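Local coordinates for protein beta-Ala-His dipeptidase (Homo sapiens, PDB 3DLJ) that hydrolyses Xaa-His dipeptides, above all carnosine and anserine, as a secreted metallopeptidase of the M20 family that uses two zinc ions per subunit, at residues F27-T30 against L31-W34; L123-P126 against Y127-T130; T142-K145 against G146-A150; I429-A432 against K433-E437; K461-R464 against W465-I468. All blocks are in the same frame, centred on the assembly; numbering follows the deposited sequence.

Interaction 1: residues F27-T30 against L31-W34; sequences FVQT and LKEW
Phe-27 meets Leu-31 through the backbone, its O accepting the N-H of Leu-31 at 3.2 Å, while its ring leads off to pack on helix 464-482, a fitting place for a large apolar group. Val-28 O takes the N-H of Lys-32; the short branched side chain of Val-28 lies against Arg-464. These are successive i to i+4 rungs of the amphipathic helix 24-35, whose buried side rests on helices 46-65, 141-160 and 464-482. Gln-29 stands on the exposed side, where two long polar residues can pair. With CG anti to the backbone N (chi1 169°) and a bend at chi2, its amide comes across Glu-33 at about a right angle. Gln-29 NE2 donates to Glu-33 OE1 at 3.0 Å in an almost straight bond, N-H...O 173°. OE1 lies in the plane of the Gln-29 amide, while the N-H comes to OE1 from the anti side, tilted out of the carboxylate plane. Thr-30 stands at the edge of the buried side, touching Leu-149: its OG1 is held by Glu-26 O, which leaves the methyl CG2 over one face of the Trp-34 indole. This CH-pi contact puts Thr-30 CG2 4.1 Å from the centroid of the Trp-34 five-membered ring.

Interaction 2: residues L123-P126 against Y127-T130; sequences LTDP and YVLT
Asp-125 folds back over Tyr-127 and Val-128 in a type I beta turn running from Asp-125 to Val-128, in the loop that leads into strand 130-132. The turn is closed by Val-128 N donating to Asp-125 O at 2.9 Å. The aspartate side chain can be followed outward. Its CB lies 3.8 Å from Val-128 CG2, and its CG, anti to the backbone N (chi1 -180°), comes a little closer to the same methyl. The carboxylate then divides its work. Asp-125 OD1 accepts the N-H of Tyr-127 at 3.1 Å, from above the carboxylate plane, giving the Asx turn for which a short acidic side chain is well suited. Asp-125 OD2 rests on Val-128 CG2 at 3.4 Å, the two side chains crossing at about a right angle. Pro-126 suits the second position of the turn because its ring already restricts phi to the value required there; its CB lies over one face of the Tyr-127 ring, and its CG approaches Tyr-127 CD1. Outside the turn, on its two flanks, Thr-124 and Thr-130 reach toward each other, tip to tip, Thr-124 CG2 meeting Thr-130 CB at 4.0 Å. The hydroxyl of Thr-130 is given to its own segment, OG1 donating to Val-128 O. A water accepts from Asp-125 N at 3.1 Å and makes a weak bond to Thr-130 OG1 at 3.4 Å.

Interaction 3: residues T142-K145 against G146-A150; sequences TDNK and GPVLA. With ZN (zinc ion), chain D; ZN (zinc ion), chain C.
The dinuclear zinc site draws on helix 141-160, where Asn-144 and Lys-145 bond to Val-148 and Leu-149 of the next turn. Asp-143 bridges the metals: its OD1 binds the zinc of chain D at 2.0 Å and its OD2 the zinc of chain C at 2.2 Å. Its CG is anti to the backbone N (chi1 -171°), which carries the carboxylate out to both ions. His-110 and Asp-206 complete the ligands seen on the first ion, Glu-178 and His-456 those on the second. A cis peptide bond joins Asp-143 to Asn-144, and a wider pi-type turn spans 142-145. Within it lies this bridging aspartate of the M20 metallopeptidases. Pro-147, which has no N-H to give, stands at the kink, its CD 3.2 Å from Thr-142 O. Asn-144 O then accepts the N-H of Val-148 at 3.3 Å, and Lys-145 O that of Leu-149. The Asn-144 amide crosses Val-148 at about a right angle, OD1 lying 3.5 Å from Val-148 CG2, while ND2 passes by Pro-147 CG and bonds to Ser-205 O. Gly-146, with no side chain, suits the tightly packed place directly before Pro-147. The long chain of Lys-145 carries its NZ to Ser-39 OG and Trp-34 O.

Interaction 4: residues I429-A432 against K433-E437; sequences IPIA and KMFQE
Ile-431 lies alongside both Met-434 and Phe-435, all three pointing the same way from the short helix 430-438; the isoleucine and phenylalanine are buried, and the methionine beside them is partly exposed. The two branches of Ile-431 share the task. With CG1 beside the backbone N (chi1 -74°), the longer branch ends at CD1, 3.8 Å from Met-434 CE, while CG2 turns to the phenyl ring. A beta-branched residue thus serves the i+3 and i+4 neighbours at once. Met-434 runs outward with CG anti to the backbone N and bends only at chi3 (-56°), which swings its methyl back to the isoleucine; such a flexible chain adapts easily to its neighbours. The layer continues beyond the helix, Ile-431 packing on Ile-204 and Phe-435 on Ile-202 of strand 201-204. Ala-432, small enough to fit closely, presses on Trp-396 of strand 384-397, and Lys-433 turns aside to place NZ on Pro-395 O. Pro-430 suits the first turn, where its nitrogen needs no hydrogen to give. Its O accepts the N-H of Met-434 at 3.0 Å, and the following rung is Phe-435 N to Ile-431 O. Above that rung, Ile-431 CG2 comes up to the CD2-CE2 side of the ring, 3.4 Å from Phe-435 CE2.

Interaction 5: residues K461-R464 against W465-I468; sequences KINR and WNYI
Asn-463 and Asn-466 lie side by side where strand 461-463 passes directly into helix 464-482. Asn-463 holds the N-cap position, yet its side chain makes no capping bond. Its CG is beside the backbone N (chi1 -57°), and the amide is drawn to other partners: OD1 accepts from Lys-461 NZ at 2.8 Å, and ND2 gives a weak bond to Asn-466 OD1 at 3.4 Å. An amide serves well here, offering an acceptor on one arm and a donor on the other. The two amide planes stand 81° apart, and Asn-466 ND2 goes to Leu-448 O. Ile-462, in the middle of the short strand, has CG1 anti to the backbone N (chi1 -166°); its side chain crosses that of Tyr-467 at about a right angle, with CD1 4.1 Å from Tyr-467 CB. The tyrosine ring runs on to the neighbouring helix, its hydroxyl bonded to Phe-27 O. Arg-464 CG, likewise anti to its N, lies alongside Ile-468 CG1; the bend at chi3 then turns the guanidinium aside to salt bridges with Glu-131 and Asp-25. Backbone bonds set the first turn: Tyr-467 N meets Asn-463 O at 3.0 Å, and Ile-468 N meets Arg-464 O at 2.9 Å.

Interactions 1, 3 and 5 touch one another, helix 141-160 lying against helices 24-35 and 464-482. Interaction 3 supplies a metal ligand itself, and its centre is about 10 Å from those of interactions 1 and 5. At these junctions Leu-31 CA packs on Leu-149 CD1 at 3.6 Å, and Gly-146 O lies 3.2 Å from Tyr-467 CE1. Interaction 2 joins the group through Leu-129, which rests on Leu-31 and Lys-32. Interaction 4 stands apart, its nearest atoms about 9 Å from interaction 3, but the side chain of Ile-431 is about 5 Å from that of Glu-177, the proton acceptor by similarity.

Interaction 1: residues F27-T30 against L31-W34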
loop_
_atom_site.group_PDB
_atom_site.type_symbol
_atom_site.label_atom_id
_atom_site.label_comp_id
_atom_site.label_asym_id
_atom_site.label_seq_id
_atom_site.Cartn_x
_atom_site.Cartn_y
_atom_site.Cartn_z
ATOM N N PHE A 27 1.882 -4.460 23.781
ATOM C CA PHE A 27 1.770 -4.620 22.340
ATOM C C PHE A 27 2.103 -3.262 21.684
ATOM O O PHE A 27 2.724 -3.227 20.659
ATOM C CB PHE A 27 0.367 -5.103 21.919
ATOM C CG PHE A 27 0.041 -6.574 22.259
ATOM C CD1 PHE A 27 1.027 -7.479 22.639
ATOM C CD2 PHE A 27 -1.276 -7.041 22.143
ATOM C CE1 PHE A 27 0.726 -8.807 22.906
ATOM C CE2 PHE A 27 -1.596 -8.357 22.405
ATOM C CZ PHE A 27 -0.601 -9.256 22.796
ATOM N N VAL A 28 1.656 -2.167 22.304
ATOM C CA VAL A 28 1.852 -0.787 21.856
ATOM C C VAL A 28 3.295 -0.322 22.053
ATOM O O VAL A 28 3.788 0.499 21.286
ATOM C CB VAL A 28 0.893 0.201 22.616
ATOM C CG1 VAL A 28 1.320 1.669 22.423
ATOM C CG2 VAL A 28 -0.549 0.010 22.176
ATOM N N GLN A 29 3.976 -0.850 23.071
ATOM C CA GLN A 29 5.378 -0.535 23.271
ATOM C C GLN A 29 6.243 -1.280 22.258
ATOM O O GLN A 29 7.229 -0.731 21.790
ATOM C CB GLN A 29 5.822 -0.845 24.719
ATOM C CG GLN A 29 7.317 -0.787 24.941
ATOM C CD GLN A 29 7.885 0.630 24.865
ATOM O OE1 GLN A 29 7.211 1.611 25.188
ATOM N NE2 GLN A 29 9.137 0.734 24.441
ATOM N N THR A 30 5.894 -2.523 21.923
ATOM C CA THR A 30 6.616 -3.206 20.854
ATOM C C THR A 30 6.474 -2.423 19.542
ATOM O O THR A 30 7.456 -2.224 18.828
ATOM C CB THR A 30 6.161 -4.643 20.649
ATOM O OG1 THR A 30 6.349 -5.364 21.871
ATOM C CG2 THR A 30 6.982 -5.308 19.546
ATOM N N LEU A 31 5.271 -1.937 19.246
ATOM C CA LEU A 31 5.104 -1.145 18.044
ATOM C C LEU A 31 5.974 0.122 18.069
ATOM O O LEU A 31 6.599 0.461 17.072
ATOM C CB LEU A 31 3.621 -0.839 17.789
ATOM C CG LEU A 31 3.305 -0.005 16.542
ATOM C CD1 LEU A 31 3.860 -0.662 15.276
ATOM C CD2 LEU A 31 1.782 0.250 16.423
ATOM N N LYS A 32 5.996 0.820 19.204
ATOM C CA LYS A 32 6.863 1.982 19.417
ATOM C C LYS A 32 8.337 1.648 19.102
ATOM O O LYS A 32 9.021 2.414 18.410
ATOM C CB LYS A 32 6.719 2.486 20.865
ATOM C CG LYS A 32 7.533 3.750 21.192
ATOM C CD LYS A 32 7.109 4.328 22.553
ATOM C CE LYS A 32 7.424 5.834 22.658
ATOM N NZ LYS A 32 8.806 6.075 23.162
ATOM N N GLU A 33 8.791 0.484 19.578
ATOM C CA GLU A 33 10.150 -0.007 19.323
ATOM C C GLU A 33 10.379 -0.377 17.869
ATOM O O GLU A 33 11.457 -0.129 17.344
ATOM C CB GLU A 33 10.481 -1.201 20.203
ATOM C CG GLU A 33 10.635 -0.859 21.674
ATOM C CD GLU A 33 10.578 -2.082 22.576
ATOM O OE1 GLU A 33 10.532 -1.886 23.808
ATOM O OE2 GLU A 33 10.570 -3.237 22.074
ATOM N N TRP A 34 9.395 -0.979 17.208
ATOM C CA TRP A 34 9.578 -1.315 15.783
ATOM C C TRP A 34 9.573 -0.064 14.883
ATOM O O TRP A 34 10.333 0.008 13.949
ATOM C CB TRP A 34 8.569 -2.373 15.296
ATOM C CG TRP A 34 8.894 -3.787 15.713
ATOM C CD1 TRP A 34 9.559 -4.180 16.840
ATOM C CD2 TRP A 34 8.495 -4.998 15.040
ATOM N NE1 TRP A 34 9.626 -5.551 16.897
ATOM C CE2 TRP A 34 8.985 -6.082 15.808
ATOM C CE3 TRP A 34 7.776 -5.268 13.864
ATOM C CZ2 TRP A 34 8.797 -7.419 15.433
ATOM C CZ3 TRP A 34 7.585 -6.604 13.484
ATOM C CH2 TRP A 34 8.097 -7.662 14.275
#

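Interaction 2: residues L123-P126 against Y127-T130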
loop_
_atom_site.group_PDB
_atom_site.type_symbol
_atom_site.label_atom_id
_atom_site.label_comp_id
_atom_site.label_asym_id
_atom_site.label_seq_id
_atom_site.Cartn_x
_atom_site.Cartn_y
_atom_site.Cartn_z
ATOM N N LEU A 123 3.765 16.875 13.059
ATOM C CA LEU A 123 3.578 17.518 14.360
ATOM C C LEU A 123 4.256 16.728 15.468
ATOM O O LEU A 123 4.317 17.167 16.615
ATOM C CB LEU A 123 2.079 17.671 14.701
ATOM C CG LEU A 123 1.122 18.267 13.656
ATOM C CD1 LEU A 123 -0.241 18.450 14.296
ATOM C CD2 LEU A 123 1.618 19.590 13.079
ATOM N N THR A 124 4.741 15.544 15.122
ATOM C CA THR A 124 5.474 14.686 16.040
ATOM C C THR A 124 6.726 14.214 15.327
ATOM O O THR A 124 6.862 14.366 14.108
ATOM C CB THR A 124 4.638 13.447 16.467
ATOM O OG1 THR A 124 4.306 12.661 15.314
ATOM C CG2 THR A 124 3.357 13.854 17.207
ATOM N N ASP A 125 7.655 13.651 16.084
ATOM C CA ASP A 125 8.812 12.995 15.494
ATOM C C ASP A 125 8.317 11.690 14.824
ATOM O O ASP A 125 7.823 10.790 15.514
ATOM C CB ASP A 125 9.859 12.735 16.586
ATOM C CG ASP A 125 11.102 12.056 16.058
ATOM O OD1 ASP A 125 11.035 11.419 15.002
ATOM O OD2 ASP A 125 12.161 12.129 16.712
ATOM N N PRO A 126 8.432 11.592 13.475
ATOM C CA PRO A 126 7.874 10.450 12.715
ATOM C C PRO A 126 8.268 9.065 13.234
ATOM O O PRO A 126 7.519 8.116 13.070
ATOM C CB PRO A 126 8.439 10.652 11.295
ATOM C CG PRO A 126 9.460 11.709 11.400
ATOM C CD PRO A 126 9.106 12.550 12.585
ATOM N N TYR A 127 9.437 8.975 13.865
ATOM C CA TYR A 127 9.992 7.715 14.342
ATOM C C TYR A 127 9.881 7.528 15.857
ATOM O O TYR A 127 10.469 6.601 16.429
ATOM C CB TYR A 127 11.430 7.543 13.841
ATOM C CG TYR A 127 11.494 7.361 12.337
ATOM C CD1 TYR A 127 12.006 8.379 11.494
ATOM C CD2 TYR A 127 11.001 6.203 11.745
ATOM C CE1 TYR A 127 12.039 8.217 10.098
ATOM C CE2 TYR A 127 11.034 6.031 10.354
ATOM C CZ TYR A 127 11.539 7.031 9.541
ATOM O OH TYR A 127 11.553 6.817 8.186
ATOM N N VAL A 128 9.123 8.410 16.499
ATOM C CA VAL A 128 8.793 8.243 17.925
ATOM C C VAL A 128 7.274 8.050 17.999
ATOM O O VAL A 128 6.542 9.032 17.851
ATOM C CB VAL A 128 9.204 9.478 18.794
ATOM C CG1 VAL A 128 8.759 9.280 20.252
ATOM C CG2 VAL A 128 10.708 9.742 18.725
ATOM N N LEU A 129 6.811 6.809 18.202
ATOM C CA LEU A 129 5.354 6.543 18.308
ATOM C C LEU A 129 4.789 7.399 19.447
ATOM O O LEU A 129 5.241 7.301 20.577
ATOM C CB LEU A 129 5.037 5.050 18.523
ATOM C CG LEU A 129 3.583 4.552 18.349
ATOM C CD1 LEU A 129 3.205 4.374 16.861
ATOM C CD2 LEU A 129 3.319 3.242 19.129
ATOM N N THR A 130 3.832 8.263 19.119
ATOM C CA THR A 130 3.239 9.199 20.075
ATOM C C THR A 130 1.723 8.957 20.089
ATOM O O THR A 130 1.071 9.004 19.041
ATOM C CB THR A 130 3.576 10.684 19.657
ATOM O OG1 THR A 130 4.995 10.835 19.456
ATOM C CG2 THR A 130 3.103 11.700 20.700
HETATM O O HOH W 1 7.254 13.402 19.181
#

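Interaction 3: residues T142-K145 against G146-A150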
loop_
_atom_site.group_PDB
_atom_site.type_symbol
_atom_site.label_atom_id
_atom_site.label_comp_id
_atom_site.label_asym_id
_atom_site.label_seq_id
_atom_site.Cartn_x
_atom_site.Cartn_y
_atom_site.Cartn_z
ATOM N N THR A 142 0.478 2.249 10.569
ATOM C CA THR A 142 -0.515 1.495 9.785
ATOM C C THR A 142 0.157 0.742 8.593
ATOM O O THR A 142 -0.253 -0.358 8.241
ATOM C CB THR A 142 -1.673 2.410 9.283
ATOM O OG1 THR A 142 -2.902 1.670 9.269
ATOM C CG2 THR A 142 -1.413 2.933 7.878
ATOM N N ASP A 143 1.193 1.332 8.010
ATOM C CA ASP A 143 1.832 0.822 6.770
ATOM C C ASP A 143 3.355 0.524 6.937
ATOM O O ASP A 143 4.182 1.378 6.624
ATOM C CB ASP A 143 1.606 1.869 5.665
ATOM C CG ASP A 143 2.016 1.394 4.275
ATOM O OD1 ASP A 143 2.281 0.184 4.068
ATOM O OD2 ASP A 143 2.063 2.265 3.367
ATOM N N ASN A 144 3.755 -0.665 7.397
ATOM C CA ASN A 144 2.886 -1.804 7.709
ATOM C C ASN A 144 3.238 -2.519 9.035
ATOM O O ASN A 144 2.975 -3.706 9.179
ATOM C CB ASN A 144 2.967 -2.799 6.547
ATOM C CG ASN A 144 1.853 -3.821 6.556
ATOM O OD1 ASN A 144 2.088 -5.004 6.286
ATOM N ND2 ASN A 144 0.632 -3.379 6.854
ATOM N N LYS A 145 3.817 -1.808 10.006
ATOM C CA LYS A 145 4.328 -2.444 11.246
ATOM C C LYS A 145 3.191 -2.780 12.216
ATOM O O LYS A 145 3.192 -3.853 12.831
ATOM C CB LYS A 145 5.408 -1.567 11.907
ATOM C CG LYS A 145 6.733 -1.541 11.108
ATOM C CD LYS A 145 7.654 -0.372 11.461
ATOM C CE LYS A 145 8.993 -0.533 10.760
ATOM N NZ LYS A 145 9.943 0.599 11.038
ATOM N N GLY A 146 2.208 -1.885 12.320
ATOM C CA GLY A 146 0.993 -2.136 13.120
ATOM C C GLY A 146 0.296 -3.458 12.797
ATOM O O GLY A 146 0.128 -4.298 13.679
ATOM N N PRO A 147 -0.172 -3.632 11.544
ATOM C CA PRO A 147 -0.821 -4.895 11.179
ATOM C C PRO A 147 0.088 -6.143 11.175
ATOM O O PRO A 147 -0.386 -7.238 11.464
ATOM C CB PRO A 147 -1.413 -4.599 9.776
ATOM C CG PRO A 147 -1.506 -3.139 9.689
ATOM C CD PRO A 147 -0.260 -2.652 10.442
ATOM N N VAL A 148 1.368 -6.003 10.877
ATOM C CA VAL A 148 2.271 -7.150 11.036
ATOM C C VAL A 148 2.341 -7.577 12.501
ATOM O O VAL A 148 2.282 -8.777 12.814
ATOM C CB VAL A 148 3.698 -6.915 10.462
ATOM C CG1 VAL A 148 4.629 -8.082 10.810
ATOM C CG2 VAL A 148 3.648 -6.734 8.964
ATOM N N LEU A 149 2.453 -6.599 13.397
ATOM C CA LEU A 149 2.560 -6.889 14.840
ATOM C C LEU A 149 1.261 -7.380 15.424
ATOM O O LEU A 149 1.286 -8.193 16.324
ATOM C CB LEU A 149 3.085 -5.680 15.618
ATOM C CG LEU A 149 4.619 -5.582 15.638
ATOM C CD1 LEU A 149 5.090 -4.234 16.215
ATOM C CD2 LEU A 149 5.228 -6.760 16.428
ATOM N N ALA A 150 0.135 -6.876 14.926
ATOM C CA ALA A 150 -1.176 -7.332 15.354
ATOM C C ALA A 150 -1.360 -8.833 15.090
ATOM O O ALA A 150 -1.883 -9.558 15.953
ATOM C CB ALA A 150 -2.272 -6.528 14.689
HETATM ZN ZN ZN D . 2.346 -1.377 2.892
HETATM ZN ZN ZN C . 3.143 1.732 1.571
#

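Interaction 4: residues I429-A432 against K433-E437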
loop_
_atom_site.group_PDB
_atom_site.type_symbol
_atom_site.label_atom_id
_atom_site.label_comp_id
_atom_site.label_asym_id
_atom_site.label_seq_id
_atom_site.Cartn_x
_atom_site.Cartn_y
_atom_site.Cartn_z
ATOM N N ILE A 429 -2.363 -3.201 -4.883
ATOM C CA ILE A 429 -1.604 -4.084 -4.007
ATOM C C ILE A 429 -0.913 -5.112 -4.886
ATOM O O ILE A 429 -1.433 -6.206 -5.110
ATOM C CB ILE A 429 -2.480 -4.646 -2.892
ATOM C CG1 ILE A 429 -2.933 -3.472 -2.022
ATOM C CG2 ILE A 429 -1.693 -5.654 -2.030
ATOM C CD1 ILE A 429 -4.289 -3.615 -1.383
ATOM N N PRO A 430 0.250 -4.724 -5.450
ATOM C CA PRO A 430 0.933 -5.487 -6.476
ATOM C C PRO A 430 1.174 -6.898 -6.008
ATOM O O PRO A 430 1.135 -7.827 -6.813
ATOM C CB PRO A 430 2.283 -4.775 -6.598
ATOM C CG PRO A 430 2.053 -3.415 -6.117
ATOM C CD PRO A 430 0.983 -3.492 -5.094
ATOM N N ILE A 431 1.437 -7.041 -4.703
ATOM C CA ILE A 431 1.735 -8.337 -4.080
ATOM C C ILE A 431 0.563 -9.298 -4.206
ATOM O O ILE A 431 0.758 -10.493 -4.393
ATOM C CB ILE A 431 2.188 -8.144 -2.603
ATOM C CG1 ILE A 431 3.622 -7.577 -2.551
ATOM C CG2 ILE A 431 2.041 -9.421 -1.792
ATOM C CD1 ILE A 431 4.712 -8.548 -2.985
ATOM N N ALA A 432 -0.649 -8.759 -4.140
ATOM C CA ALA A 432 -1.867 -9.553 -4.302
ATOM C C ALA A 432 -1.896 -10.225 -5.676
ATOM O O ALA A 432 -2.130 -11.433 -5.782
ATOM C CB ALA A 432 -3.093 -8.683 -4.085
ATOM N N LYS A 433 -1.625 -9.429 -6.714
ATOM C CA LYS A 433 -1.517 -9.880 -8.099
ATOM C C LYS A 433 -0.405 -10.929 -8.262
ATOM O O LYS A 433 -0.629 -11.995 -8.830
ATOM C CB LYS A 433 -1.271 -8.654 -8.997
ATOM C CG LYS A 433 -1.529 -8.844 -10.492
ATOM C CD LYS A 433 -2.970 -9.228 -10.759
ATOM C CE LYS A 433 -3.407 -8.787 -12.119
ATOM N NZ LYS A 433 -4.724 -9.425 -12.436
ATOM N N MET A 434 0.783 -10.633 -7.728
ATOM C CA MET A 434 1.923 -11.563 -7.758
ATOM C C MET A 434 1.647 -12.955 -7.165
ATOM O O MET A 434 1.984 -13.969 -7.787
ATOM C CB MET A 434 3.129 -10.936 -7.071
ATOM C CG MET A 434 4.358 -11.825 -7.037
ATOM S SD MET A 434 5.555 -11.171 -5.869
ATOM C CE MET A 434 5.768 -9.488 -6.505
ATOM N N PHE A 435 1.051 -13.021 -5.974
ATOM C CA PHE A 435 0.650 -14.328 -5.414
ATOM C C PHE A 435 -0.381 -15.047 -6.293
ATOM O O PHE A 435 -0.388 -16.275 -6.352
ATOM C CB PHE A 435 0.140 -14.227 -3.964
ATOM C CG PHE A 435 1.233 -14.057 -2.938
ATOM C CD1 PHE A 435 2.212 -15.031 -2.774
ATOM C CD2 PHE A 435 1.272 -12.927 -2.127
ATOM C CE1 PHE A 435 3.220 -14.879 -1.827
ATOM C CE2 PHE A 435 2.277 -12.764 -1.168
ATOM C CZ PHE A 435 3.253 -13.740 -1.020
ATOM N N GLN A 436 -1.235 -14.279 -6.975
ATOM C CA GLN A 436 -2.232 -14.854 -7.896
ATOM C C GLN A 436 -1.610 -15.420 -9.186
ATOM O O GLN A 436 -2.040 -16.464 -9.674
ATOM C CB GLN A 436 -3.328 -13.835 -8.234
ATOM C CG GLN A 436 -4.652 -14.461 -8.653
ATOM C CD GLN A 436 -5.690 -13.419 -9.052
ATOM O OE1 GLN A 436 -5.545 -12.734 -10.075
ATOM N NE2 GLN A 436 -6.743 -13.288 -8.237
ATOM N N GLU A 437 -0.606 -14.725 -9.720
ATOM C CA GLU A 437 0.066 -15.129 -10.964
ATOM C C GLU A 437 1.029 -16.309 -10.782
ATOM O O GLU A 437 1.035 -17.240 -11.589
ATOM C CB GLU A 437 0.808 -13.943 -11.601
ATOM C CG GLU A 437 -0.069 -12.745 -11.993
ATOM C CD GLU A 437 -1.093 -13.082 -13.066
ATOM O OE1 GLU A 437 -2.208 -13.555 -12.722
ATOM O OE2 GLU A 437 -0.781 -12.876 -14.258
#

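Interaction 5: residues K461-R464 against W465-I468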
loop_
_atom_site.group_PDB
_atom_site.type_symbol
_atom_site.label_atom_id
_atom_site.label_comp_id
_atom_site.label_asym_id
_atom_site.label_seq_id
_atom_site.Cartn_x
_atom_site.Cartn_y
_atom_site.Cartn_z
ATOM N N LYS A 461 -0.758 7.446 11.396
ATOM C CA LYS A 461 -1.093 6.828 12.684
ATOM C C LYS A 461 -1.784 5.495 12.410
ATOM O O LYS A 461 -2.228 5.230 11.285
ATOM C CB LYS A 461 -2.063 7.723 13.486
ATOM C CG LYS A 461 -3.314 8.040 12.667
ATOM C CD LYS A 461 -4.533 8.235 13.475
ATOM C CE LYS A 461 -5.760 8.504 12.607
ATOM N NZ LYS A 461 -6.547 7.265 12.372
ATOM N N ILE A 462 -1.878 4.673 13.453
ATOM C CA ILE A 462 -2.900 3.667 13.549
ATOM C C ILE A 462 -3.636 3.949 14.855
ATOM O O ILE A 462 -2.998 4.344 15.849
ATOM C CB ILE A 462 -2.345 2.208 13.470
ATOM C CG1 ILE A 462 -3.506 1.215 13.235
ATOM C CG2 ILE A 462 -1.468 1.847 14.716
ATOM C CD1 ILE A 462 -3.084 -0.195 12.989
ATOM N N ASN A 463 -4.967 3.800 14.859
ATOM C CA ASN A 463 -5.716 3.873 16.120
ATOM C C ASN A 463 -5.396 2.699 17.049
ATOM O O ASN A 463 -5.320 1.558 16.598
ATOM C CB ASN A 463 -7.237 3.940 15.879
ATOM C CG ASN A 463 -7.639 5.111 15.004
ATOM O OD1 ASN A 463 -6.909 6.089 14.885
ATOM N ND2 ASN A 463 -8.808 5.020 14.391
ATOM N N ARG A 464 -5.214 2.978 18.343
ATOM C CA ARG A 464 -5.017 1.907 19.335
ATOM C C ARG A 464 -6.135 0.855 19.247
ATOM O O ARG A 464 -5.875 -0.349 19.317
ATOM C CB ARG A 464 -4.937 2.476 20.762
ATOM C CG ARG A 464 -4.835 1.400 21.835
ATOM C CD ARG A 464 -5.024 1.935 23.262
ATOM N NE ARG A 464 -3.783 2.492 23.787
ATOM C CZ ARG A 464 -2.884 1.828 24.511
ATOM N NH1 ARG A 464 -1.801 2.463 24.918
ATOM N NH2 ARG A 464 -3.052 0.546 24.826
ATOM N N TRP A 465 -7.373 1.315 19.074
ATOM C CA TRP A 465 -8.515 0.414 18.998
ATOM C C TRP A 465 -8.412 -0.538 17.810
ATOM O O TRP A 465 -8.648 -1.747 17.962
ATOM C CB TRP A 465 -9.797 1.219 18.935
ATOM C CG TRP A 465 -11.064 0.430 18.972
ATOM C CD1 TRP A 465 -11.710 -0.060 20.089
ATOM C CD2 TRP A 465 -11.894 0.099 17.851
ATOM N NE1 TRP A 465 -12.872 -0.698 19.715
ATOM C CE2 TRP A 465 -13.011 -0.615 18.352
ATOM C CE3 TRP A 465 -11.790 0.315 16.466
ATOM C CZ2 TRP A 465 -14.025 -1.112 17.516
ATOM C CZ3 TRP A 465 -12.803 -0.175 15.633
ATOM C CH2 TRP A 465 -13.908 -0.874 16.163
ATOM N N ASN A 466 -8.042 -0.002 16.646
ATOM C CA ASN A 466 -7.815 -0.810 15.444
ATOM C C ASN A 466 -6.687 -1.817 15.591
ATOM O O ASN A 466 -6.803 -2.954 15.126
ATOM C CB ASN A 466 -7.516 0.075 14.257
ATOM C CG ASN A 466 -8.708 0.865 13.816
ATOM O OD1 ASN A 466 -9.287 1.621 14.586
ATOM N ND2 ASN A 466 -9.067 0.724 12.550
ATOM N N TYR A 467 -5.600 -1.390 16.228
ATOM C CA TYR A 467 -4.430 -2.229 16.453
ATOM C C TYR A 467 -4.712 -3.378 17.431
ATOM O O TYR A 467 -4.298 -4.505 17.202
ATOM C CB TYR A 467 -3.284 -1.344 16.964
ATOM C CG TYR A 467 -1.992 -2.036 17.336
ATOM C CD1 TYR A 467 -1.295 -2.831 16.404
ATOM C CD2 TYR A 467 -1.426 -1.855 18.607
ATOM C CE1 TYR A 467 -0.082 -3.449 16.734
ATOM C CE2 TYR A 467 -0.217 -2.454 18.941
ATOM C CZ TYR A 467 0.462 -3.257 17.991
ATOM O OH TYR A 467 1.677 -3.879 18.319
ATOM N N ILE A 468 -5.424 -3.073 18.513
ATOM C CA ILE A 468 -5.746 -4.038 19.564
ATOM C C ILE A 468 -6.923 -4.935 19.216
ATOM O O ILE A 468 -6.829 -6.158 19.346
ATOM C CB ILE A 468 -5.963 -3.330 20.915
ATOM C CG1 ILE A 468 -4.673 -2.608 21.336
ATOM C CG2 ILE A 468 -6.397 -4.329 21.997
ATOM C CD1 ILE A 468 -3.422 -3.510 21.426
#